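PDB 1RVK: isomerase/lactonizing enzyme from Agrobacterium tumefaciens, which is of unknown function but belongs to the enolase superfamily and binds magnesium, so it probably acts on a carboxylate substrate through an enolate intermediate. Local coordinates for residues Tyr165-Pro175 with Ile201-His209; Met304-Thr312 with Asn324-Leu332. One frame throughout, in Å; residues are numbered along the deposited sequence.

Contact 1 (Tyr165-Pro175 with Ile201-His209); sequences YKGIKLHTWMP and IRLMIDAFH. With MG (magnesium ion), chain B.
Two neighbouring parallel strands of the enolase-superfamily TIM barrel, 167-171 and 202-206, meet here and carry one magnesium ligand at their C-terminal end. Helix 183-197 joins them in a beta-alpha-beta unit. Five backbone bonds run between the two segments, four of them between the strands themselves. Leu-170 N gives a bond to Met-204 O, and Asp-206 N gives one of 2.8 Å, nearly straight, to Leu-170 O.

Lys-169, Met-204, His-171 and Asp-206 turn to the face that carries the metal. Ile-168, Leu-170, Leu-203 and Ile-205 turn to the other, towards helices 150-163 and 183-197. There CB of Ile-168 packs on CD2 of Leu-203. Ile-205 has CG1 anti to the backbone N (chi1 173°), and a bend at chi2 brings its CD1 to 3.5 Å from CG2 of Thr-172.

At the metal, Asp-206 OD1 binds magnesium at 2.1 Å. Glu-232 and Glu-258 are the other protein ligands, and three waters lie in the ion's shell. One of these waters accepts a bond from Lys-169 NZ and sits in the plane of the His-171 ring, 2.9 Å from NE2. A second donates to Asp-206 OD2, so both carboxylate oxygens are engaged. CB of Asp-206 lies over one face of the His-171 ring. Lys-169 NZ also forms a salt bridge with Glu-232, while His-171 ND1 bonds to the backbone of Ile-137.

Beyond the strands the loops stay together. A water links Thr-172 OG1, Trp-173 O and Phe-208 N. CD of Pro-175 touches CE2 of Phe-208 at 3.5 Å. The selenomethionine Met-174 crosses His-209 at about a right angle, with SE 3.7 Å from NE2 of the imidazole.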
loop_
_atom_site.group_PDB
_atom_site.type_symbol
_atom_site.label_atom_id
_atom_site.label_comp_id
_atom_site.label_asym_id
_atom_site.label_seq_id
_atom_site.Cartn_x
_atom_site.Cartn_y
_atom_site.Cartn_z
ATOM N N TYR A 165 18.496 0.911 3.067
ATOM C CA TYR A 165 17.580 0.003 2.379
ATOM C C TYR A 165 18.336 -1.186 1.791
ATOM O O TYR A 165 19.345 -1.004 1.112
ATOM C CB TYR A 165 16.850 0.744 1.253
ATOM C CG TYR A 165 15.809 1.732 1.731
ATOM C CD1 TYR A 165 14.574 1.294 2.207
ATOM C CD2 TYR A 165 16.052 3.107 1.699
ATOM C CE1 TYR A 165 13.603 2.198 2.634
ATOM C CE2 TYR A 165 15.083 4.024 2.130
ATOM C CZ TYR A 165 13.862 3.557 2.594
ATOM O OH TYR A 165 12.898 4.442 3.016
ATOM N N LYS A 166 17.844 -2.395 2.054
ATOM C CA LYS A 166 18.467 -3.611 1.533
ATOM C C LYS A 166 17.785 -4.054 0.238
ATOM O O LYS A 166 18.248 -4.970 -0.446
ATOM C CB LYS A 166 18.390 -4.735 2.569
ATOM C CG LYS A 166 19.345 -4.569 3.752
ATOM C CD LYS A 166 19.195 -5.732 4.727
ATOM C CE LYS A 166 20.381 -5.848 5.677
ATOM N NZ LYS A 166 20.609 -4.633 6.497
ATOM N N GLY A 167 16.683 -3.391 -0.089
ATOM C CA GLY A 167 15.945 -3.696 -1.302
ATOM C C GLY A 167 15.449 -2.396 -1.905
ATOM O O GLY A 167 15.228 -1.429 -1.183
ATOM N N ILE A 168 15.276 -2.369 -3.222
ATOM C CA ILE A 168 14.812 -1.170 -3.916
ATOM C C ILE A 168 13.875 -1.555 -5.049
ATOM O O ILE A 168 14.194 -2.448 -5.833
ATOM C CB ILE A 168 15.999 -0.396 -4.538
ATOM C CG1 ILE A 168 16.950 0.064 -3.434
ATOM C CG2 ILE A 168 15.487 0.809 -5.335
ATOM C CD1 ILE A 168 18.256 0.636 -3.958
ATOM N N LYS A 169 12.725 -0.890 -5.138
ATOM C CA LYS A 169 11.791 -1.180 -6.221
ATOM C C LYS A 169 11.586 0.053 -7.085
ATOM O O LYS A 169 11.313 1.143 -6.582
ATOM C CB LYS A 169 10.428 -1.642 -5.692
ATOM C CG LYS A 169 9.505 -2.124 -6.820
ATOM C CD LYS A 169 8.219 -2.764 -6.305
ATOM C CE LYS A 169 7.200 -1.725 -5.855
ATOM N NZ LYS A 169 5.994 -2.373 -5.254
ATOM N N LEU A 170 11.723 -0.116 -8.393
ATOM C CA LEU A 170 11.522 1.006 -9.295
ATOM C C LEU A 170 10.121 0.998 -9.871
ATOM O O LEU A 170 9.591 -0.060 -10.205
ATOM C CB LEU A 170 12.485 0.947 -10.485
ATOM C CG LEU A 170 14.005 0.917 -10.360
ATOM C CD1 LEU A 170 14.587 1.063 -11.760
ATOM C CD2 LEU A 170 14.498 2.048 -9.474
ATOM N N HIS A 171 9.513 2.178 -9.951
ATOM C CA HIS A 171 8.226 2.338 -10.620
ATOM C C HIS A 171 8.763 3.164 -11.784
ATOM O O HIS A 171 9.334 4.232 -11.560
ATOM C CB HIS A 171 7.226 3.183 -9.814
ATOM C CG HIS A 171 6.541 2.437 -8.711
ATOM N ND1 HIS A 171 7.085 2.299 -7.452
ATOM C CD2 HIS A 171 5.349 1.791 -8.676
ATOM C CE1 HIS A 171 6.260 1.604 -6.689
ATOM N NE2 HIS A 171 5.199 1.283 -7.408
ATOM N N THR A 172 8.623 2.677 -13.012
ATOM C CA THR A 172 9.154 3.417 -14.146
ATOM C C THR A 172 8.185 4.416 -14.778
ATOM O O THR A 172 7.154 4.738 -14.189
ATOM C CB THR A 172 9.738 2.446 -15.199
ATOM O OG1 THR A 172 8.874 1.310 -15.347
ATOM C CG2 THR A 172 11.112 1.961 -14.745
ATOM N N TRP A 173 8.521 4.916 -15.964
ATOM C CA TRP A 173 7.703 5.930 -16.638
ATOM C C TRP A 173 6.353 5.477 -17.181
ATOM O O TRP A 173 6.243 4.440 -17.839
ATOM C CB TRP A 173 8.508 6.564 -17.771
ATOM C CG TRP A 173 9.765 7.228 -17.305
ATOM C CD1 TRP A 173 9.901 8.514 -16.856
ATOM C CD2 TRP A 173 11.068 6.640 -17.240
ATOM N NE1 TRP A 173 11.212 8.761 -16.518
ATOM C CE2 TRP A 173 11.949 7.628 -16.741
ATOM C CE3 TRP A 173 11.579 5.373 -17.554
ATOM C CZ2 TRP A 173 13.314 7.388 -16.549
ATOM C CZ3 TRP A 173 12.940 5.133 -17.363
ATOM C CH2 TRP A 173 13.790 6.140 -16.864
HETATM N N MSE A 174 5.332 6.290 -16.921
HETATM C CA MSE A 174 3.976 5.996 -17.365
HETATM C C MSE A 174 3.274 7.270 -17.826
HETATM O O MSE A 174 3.576 8.363 -17.349
HETATM C CB MSE A 174 3.181 5.378 -16.210
HETATM C CG MSE A 174 3.837 4.158 -15.581
HETATM SE SE MSE A 174 2.770 3.421 -14.147
HETATM C CE MSE A 174 4.164 2.485 -13.201
ATOM N N PRO A 175 2.332 7.151 -18.775
ATOM C CA PRO A 175 1.654 8.381 -19.197
ATOM C C PRO A 175 0.943 8.967 -17.972
ATOM O O PRO A 175 0.627 8.242 -17.029
ATOM C CB PRO A 175 0.690 7.895 -20.281
ATOM C CG PRO A 175 0.467 6.448 -19.940
ATOM C CD PRO A 175 1.834 5.982 -19.517
ATOM N N ILE A 201 22.243 -6.060 -3.575
ATOM C CA ILE A 201 21.037 -5.337 -3.192
ATOM C C ILE A 201 19.887 -5.956 -3.987
ATOM O O ILE A 201 20.019 -6.189 -5.183
ATOM C CB ILE A 201 21.162 -3.831 -3.529
ATOM C CG1 ILE A 201 22.295 -3.211 -2.704
ATOM C CG2 ILE A 201 19.848 -3.112 -3.260
ATOM C CD1 ILE A 201 22.081 -3.279 -1.196
ATOM N N ARG A 202 18.770 -6.242 -3.323
ATOM C CA ARG A 202 17.628 -6.836 -4.011
ATOM C C ARG A 202 16.883 -5.766 -4.807
ATOM O O ARG A 202 16.612 -4.675 -4.300
ATOM C CB ARG A 202 16.705 -7.531 -3.002
ATOM C CG ARG A 202 17.293 -8.839 -2.467
ATOM C CD ARG A 202 16.469 -9.428 -1.328
ATOM N NE ARG A 202 17.032 -10.687 -0.845
ATOM C CZ ARG A 202 16.855 -11.864 -1.442
ATOM N NH1 ARG A 202 16.126 -11.947 -2.547
ATOM N NH2 ARG A 202 17.407 -12.958 -0.932
ATOM N N LEU A 203 16.562 -6.087 -6.058
ATOM C CA LEU A 203 15.894 -5.139 -6.946
ATOM C C LEU A 203 14.605 -5.662 -7.549
ATOM O O LEU A 203 14.496 -6.838 -7.898
ATOM C CB LEU A 203 16.835 -4.738 -8.085
ATOM C CG LEU A 203 18.141 -4.054 -7.679
ATOM C CD1 LEU A 203 18.986 -3.754 -8.918
ATOM C CD2 LEU A 203 17.815 -2.774 -6.938
HETATM N N MSE A 204 13.631 -4.767 -7.686
HETATM C CA MSE A 204 12.352 -5.126 -8.265
HETATM C C MSE A 204 11.821 -4.006 -9.141
HETATM O O MSE A 204 12.257 -2.857 -9.031
HETATM C CB MSE A 204 11.367 -5.483 -7.158
HETATM C CG MSE A 204 11.835 -6.710 -6.388
HETATM SE SE MSE A 204 12.750 -6.231 -4.773
HETATM C CE MSE A 204 11.057 -5.909 -3.988
ATOM N N ILE A 205 10.890 -4.346 -10.024
ATOM C CA ILE A 205 10.329 -3.366 -10.942
ATOM C C ILE A 205 8.819 -3.476 -11.052
ATOM O O ILE A 205 8.270 -4.568 -11.195
ATOM C CB ILE A 205 10.955 -3.515 -12.363
ATOM C CG1 ILE A 205 10.235 -2.610 -13.365
ATOM C CG2 ILE A 205 10.882 -4.963 -12.819
ATOM C CD1 ILE A 205 10.529 -1.147 -13.199
ATOM N N ASP A 206 8.166 -2.321 -10.970
ATOM C CA ASP A 206 6.719 -2.203 -11.084
ATOM C C ASP A 206 6.553 -1.205 -12.227
ATOM O O ASP A 206 6.485 0.003 -12.011
ATOM C CB ASP A 206 6.149 -1.651 -9.777
ATOM C CG ASP A 206 4.634 -1.635 -9.747
ATOM O OD1 ASP A 206 4.093 -1.229 -8.711
ATOM O OD2 ASP A 206 3.982 -2.014 -10.739
ATOM N N ALA A 207 6.517 -1.724 -13.449
ATOM C CA ALA A 207 6.413 -0.886 -14.637
ATOM C C ALA A 207 4.984 -0.562 -15.043
ATOM O O ALA A 207 4.036 -0.930 -14.357
ATOM C CB ALA A 207 7.140 -1.558 -15.796
ATOM N N PHE A 208 4.850 0.152 -16.158
ATOM C CA PHE A 208 3.551 0.528 -16.721
ATOM C C PHE A 208 2.582 -0.653 -16.546
ATOM O O PHE A 208 2.834 -1.751 -17.034
ATOM C CB PHE A 208 3.758 0.876 -18.197
ATOM C CG PHE A 208 2.501 1.196 -18.939
ATOM C CD1 PHE A 208 2.041 0.342 -19.938
ATOM C CD2 PHE A 208 1.797 2.368 -18.678
ATOM C CE1 PHE A 208 0.897 0.657 -20.672
ATOM C CE2 PHE A 208 0.652 2.689 -19.405
ATOM C CZ PHE A 208 0.203 1.832 -20.402
ATOM N N HIS A 209 1.471 -0.412 -15.852
ATOM C CA HIS A 209 0.494 -1.457 -15.534
ATOM C C HIS A 209 -0.392 -2.014 -16.644
ATOM O O HIS A 209 -1.267 -2.836 -16.364
ATOM C CB HIS A 209 -0.436 -0.967 -14.420
ATOM C CG HIS A 209 0.259 -0.220 -13.326
ATOM N ND1 HIS A 209 1.218 -0.793 -12.520
ATOM C CD2 HIS A 209 0.101 1.049 -12.879
ATOM C CE1 HIS A 209 1.621 0.090 -11.623
ATOM N NE2 HIS A 209 0.958 1.216 -11.819
HETATM MG MG MG B . 2.524 -1.851 -7.459
HETATM O O HOH W 1 3.695 -0.711 -5.850
HETATM O O HOH W 2 7.075 1.789 -17.257
HETATM O O HOH W 3 1.617 -2.683 -9.321
HETATM O O HOH W 4 1.257 0.047 -7.629
#

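Contact 2 (Met304-Thr312 with Asn324-Leu332)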
loop_
_atom_site.group_PDB
_atom_site.type_symbol
_atom_site.label_atom_id
_atom_site.label_comp_id
_atom_site.label_asym_id
_atom_site.label_seq_id
_atom_site.Cartn_x
_atom_site.Cartn_y
_atom_site.Cartn_z
HETATM N N MSE A 304 3.357 -20.051 -0.131
HETATM C CA MSE A 304 3.731 -18.870 -0.903
HETATM C C MSE A 304 3.890 -17.634 -0.039
HETATM O O MSE A 304 3.388 -17.574 1.076
HETATM C CB MSE A 304 2.662 -18.582 -1.963
HETATM C CG MSE A 304 2.536 -19.645 -3.035
HETATM SE SE MSE A 304 1.036 -19.299 -4.211
HETATM C CE MSE A 304 1.795 -17.859 -5.260
ATOM N N GLU A 305 4.615 -16.652 -0.559
ATOM C CA GLU A 305 4.779 -15.393 0.142
ATOM C C GLU A 305 3.694 -14.482 -0.418
ATOM O O GLU A 305 3.202 -14.699 -1.525
ATOM C CB GLU A 305 6.159 -14.790 -0.129
ATOM C CG GLU A 305 7.275 -15.407 0.702
ATOM C CD GLU A 305 8.644 -14.890 0.302
ATOM O OE1 GLU A 305 8.998 -15.004 -0.892
ATOM O OE2 GLU A 305 9.367 -14.373 1.181
ATOM N N CYS A 306 3.294 -13.490 0.363
ATOM C CA CYS A 306 2.281 -12.543 -0.076
ATOM C C CYS A 306 2.814 -11.180 0.330
ATOM O O CYS A 306 2.818 -10.833 1.509
ATOM C CB CYS A 306 0.943 -12.825 0.608
ATOM S SG CYS A 306 -0.428 -11.848 -0.067
ATOM N N GLU A 307 3.282 -10.422 -0.655
ATOM C CA GLU A 307 3.855 -9.106 -0.403
ATOM C C GLU A 307 2.765 -8.048 -0.263
ATOM O O GLU A 307 1.871 -7.939 -1.101
ATOM C CB GLU A 307 4.833 -8.759 -1.524
ATOM C CG GLU A 307 5.989 -9.770 -1.657
ATOM C CD GLU A 307 6.864 -9.850 -0.411
ATOM O OE1 GLU A 307 7.151 -8.790 0.179
ATOM O OE2 GLU A 307 7.282 -10.967 -0.029
ATOM N N VAL A 308 2.853 -7.272 0.812
ATOM C CA VAL A 308 1.852 -6.257 1.121
ATOM C C VAL A 308 2.111 -4.911 0.471
ATOM O O VAL A 308 3.150 -4.290 0.691
ATOM C CB VAL A 308 1.726 -6.070 2.648
ATOM C CG1 VAL A 308 0.606 -5.088 2.963
ATOM C CG2 VAL A 308 1.456 -7.422 3.314
ATOM N N HIS A 309 1.148 -4.474 -0.335
ATOM C CA HIS A 309 1.237 -3.205 -1.043
ATOM C C HIS A 309 0.866 -2.011 -0.183
ATOM O O HIS A 309 -0.193 -1.998 0.447
ATOM C CB HIS A 309 0.313 -3.204 -2.264
ATOM C CG HIS A 309 0.086 -1.840 -2.845
ATOM N ND1 HIS A 309 -1.168 -1.283 -2.970
ATOM C CD2 HIS A 309 0.958 -0.912 -3.311
ATOM C CE1 HIS A 309 -1.060 -0.071 -3.485
ATOM N NE2 HIS A 309 0.220 0.179 -3.701
ATOM N N GLY A 310 1.738 -1.007 -0.171
ATOM C CA GLY A 310 1.448 0.208 0.565
ATOM C C GLY A 310 2.127 0.407 1.899
ATOM O O GLY A 310 2.409 -0.545 2.626
ATOM N N ASN A 311 2.390 1.671 2.208
ATOM C CA ASN A 311 3.017 2.043 3.464
ATOM C C ASN A 311 1.922 2.389 4.478
ATOM O O ASN A 311 0.746 2.091 4.261
ATOM C CB ASN A 311 3.940 3.247 3.250
ATOM C CG ASN A 311 3.175 4.521 2.946
ATOM O OD1 ASN A 311 2.113 4.483 2.332
ATOM N ND2 ASN A 311 3.722 5.661 3.364
ATOM N N THR A 312 2.335 3.030 5.570
ATOM C CA THR A 312 1.482 3.449 6.691
ATOM C C THR A 312 1.199 2.300 7.659
ATOM O O THR A 312 1.344 1.121 7.322
ATOM C CB THR A 312 0.127 4.097 6.254
ATOM O OG1 THR A 312 -0.817 3.081 5.897
ATOM C CG2 THR A 312 0.337 5.053 5.078
ATOM N N ASN A 324 5.081 -14.953 6.162
ATOM C CA ASN A 324 5.288 -15.082 4.723
ATOM C C ASN A 324 5.202 -13.820 3.879
ATOM O O ASN A 324 4.438 -13.747 2.919
ATOM C CB ASN A 324 4.350 -16.152 4.150
ATOM C CG ASN A 324 2.883 -15.802 4.311
ATOM O OD1 ASN A 324 2.087 -16.016 3.392
ATOM N ND2 ASN A 324 2.510 -15.284 5.477
ATOM N N CYS A 325 6.010 -12.836 4.245
ATOM C CA CYS A 325 6.083 -11.563 3.538
ATOM C C CYS A 325 7.511 -11.086 3.758
ATOM O O CYS A 325 7.932 -10.888 4.895
ATOM C CB CYS A 325 5.089 -10.561 4.132
ATOM S SG CYS A 325 5.148 -8.930 3.374
ATOM N N ARG A 326 8.261 -10.911 2.678
ATOM C CA ARG A 326 9.649 -10.493 2.801
ATOM C C ARG A 326 9.846 -9.043 3.234
ATOM O O ARG A 326 10.782 -8.742 3.980
ATOM C CB ARG A 326 10.384 -10.741 1.475
ATOM C CG ARG A 326 11.888 -10.529 1.539
ATOM C CD ARG A 326 12.528 -10.666 0.154
ATOM N NE ARG A 326 12.571 -12.045 -0.329
ATOM C CZ ARG A 326 13.493 -12.933 0.029
ATOM N NH1 ARG A 326 13.456 -14.166 -0.459
ATOM N NH2 ARG A 326 14.458 -12.587 0.869
ATOM N N TRP A 327 8.960 -8.151 2.804
ATOM C CA TRP A 327 9.129 -6.736 3.127
ATOM C C TRP A 327 7.918 -5.919 3.524
ATOM O O TRP A 327 6.770 -6.341 3.411
ATOM C CB TRP A 327 9.690 -5.966 1.930
ATOM C CG TRP A 327 10.682 -6.636 1.056
ATOM C CD1 TRP A 327 10.425 -7.456 -0.009
ATOM C CD2 TRP A 327 12.091 -6.422 1.071
ATOM N NE1 TRP A 327 11.596 -7.753 -0.669
ATOM C CE2 TRP A 327 12.635 -7.131 -0.025
ATOM C CE3 TRP A 327 12.952 -5.692 1.901
ATOM C CZ2 TRP A 327 14.005 -7.129 -0.310
ATOM C CZ3 TRP A 327 14.311 -5.690 1.617
ATOM C CH2 TRP A 327 14.824 -6.405 0.520
ATOM N N TYR A 328 8.234 -4.701 3.953
ATOM C CA TYR A 328 7.253 -3.671 4.252
ATOM C C TYR A 328 7.634 -2.698 3.139
ATOM O O TYR A 328 8.825 -2.467 2.899
ATOM C CB TYR A 328 7.493 -3.011 5.610
ATOM C CG TYR A 328 6.834 -1.649 5.735
ATOM C CD1 TYR A 328 7.600 -0.482 5.736
ATOM C CD2 TYR A 328 5.449 -1.527 5.867
ATOM C CE1 TYR A 328 7.006 0.772 5.871
ATOM C CE2 TYR A 328 4.840 -0.274 6.002
ATOM C CZ TYR A 328 5.629 0.870 6.007
ATOM O OH TYR A 328 5.053 2.109 6.176
ATOM N N GLU A 329 6.643 -2.163 2.439
ATOM C CA GLU A 329 6.902 -1.233 1.345
ATOM C C GLU A 329 6.967 0.190 1.879
ATOM O O GLU A 329 5.953 0.746 2.294
ATOM C CB GLU A 329 5.799 -1.351 0.287
ATOM C CG GLU A 329 6.035 -0.486 -0.932
ATOM C CD GLU A 329 5.081 -0.788 -2.068
ATOM O OE1 GLU A 329 5.259 -0.187 -3.146
ATOM O OE2 GLU A 329 4.161 -1.623 -1.887
ATOM N N ARG A 330 8.165 0.775 1.866
ATOM C CA ARG A 330 8.355 2.131 2.376
ATOM C C ARG A 330 8.488 3.125 1.226
ATOM O O ARG A 330 9.463 3.099 0.474
ATOM C CB ARG A 330 9.603 2.175 3.267
ATOM C CG ARG A 330 9.617 3.304 4.300
ATOM C CD ARG A 330 10.655 3.017 5.391
ATOM N NE ARG A 330 10.555 3.939 6.522
ATOM C CZ ARG A 330 11.260 5.060 6.651
ATOM N NH1 ARG A 330 12.137 5.414 5.721
ATOM N NH2 ARG A 330 11.078 5.836 7.713
ATOM N N GLY A 331 7.494 3.997 1.098
ATOM C CA GLY A 331 7.500 4.985 0.035
ATOM C C GLY A 331 6.104 5.539 -0.179
ATOM O O GLY A 331 5.250 5.395 0.700
ATOM N N LEU A 332 5.844 6.138 -1.339
ATOM C CA LEU A 332 6.822 6.270 -2.417
ATOM C C LEU A 332 7.898 7.320 -2.153
ATOM O O LEU A 332 7.645 8.342 -1.510
ATOM C CB LEU A 332 6.094 6.579 -3.729
ATOM C CG LEU A 332 5.087 5.499 -4.135
ATOM C CD1 LEU A 332 4.367 5.903 -5.407
ATOM C CD2 LEU A 332 5.816 4.180 -4.328
HETATM O O HOH W 5 6.035 -6.569 0.755
HETATM O O HOH W 6 5.132 -4.811 -1.086
HETATM O O HOH W 7 4.006 -2.888 2.996
#
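Asn-324 O accepts a 2.8 Å bond from Cys-306 N where strand 306-308 meets the loop leading into 328-333, the last two strands of the TIM barrel. Next along the chain, SG of Cys-325 packs against CG2 of Val-308. The Glu-307 carboxylate then takes two successive backbone N-H groups. Arg-326 N reaches OE2 at 2.9 Å on the syn side, and Trp-327 N reaches the syn lone pair of OE1 at 3.3 Å. A bend at chi2 (-62°) turns the Glu-307 chain to them, and the two bonds hold its carboxylate. OE1 also lies at the edge of the Trp-327 ring, and a water lies within bonding distance of it and Trp-327 O.

Tyr-328 OH accepts a bond from Thr-312 N and has Asp-351 as a further partner. At Glu-329 a water ties the backbone N to both Val-308 O and Gly-310 O. CB of Glu-329 points toward the other segment, with the chain beyond extended (chi2 170°). Ser-136 OG bonds to OE1, and Arg-280 forms a salt bridge with OE2. Gly-310 N meets OE2 at 3.0 Å from above the carboxylate plane, and the same oxygen lies at the edge of the His-309 ring, 3.6 Å from CD2.

In the fold
From the N terminus the chain first completes the antiparallel sheet of strands 3-15, 30-42 and 47-52, then enters the barrel at strand 130-137. Contact 1 closes a loop of 25 residues around helix 183-197. The chain passes through strands 230-232, 254-256 and 278-281 before contact 2 closes a shorter loop around helix 313-321. The two follow in series, neither nesting nor crossing. Strand 130-137 pairs with both 167-171 and 328-333, so the contacts meet around it, their centres about 13 Å apart. Lys-169 NZ forms a salt bridge with Glu-329 OE1, and Gly-167 CA packs on CH2 of Trp-327.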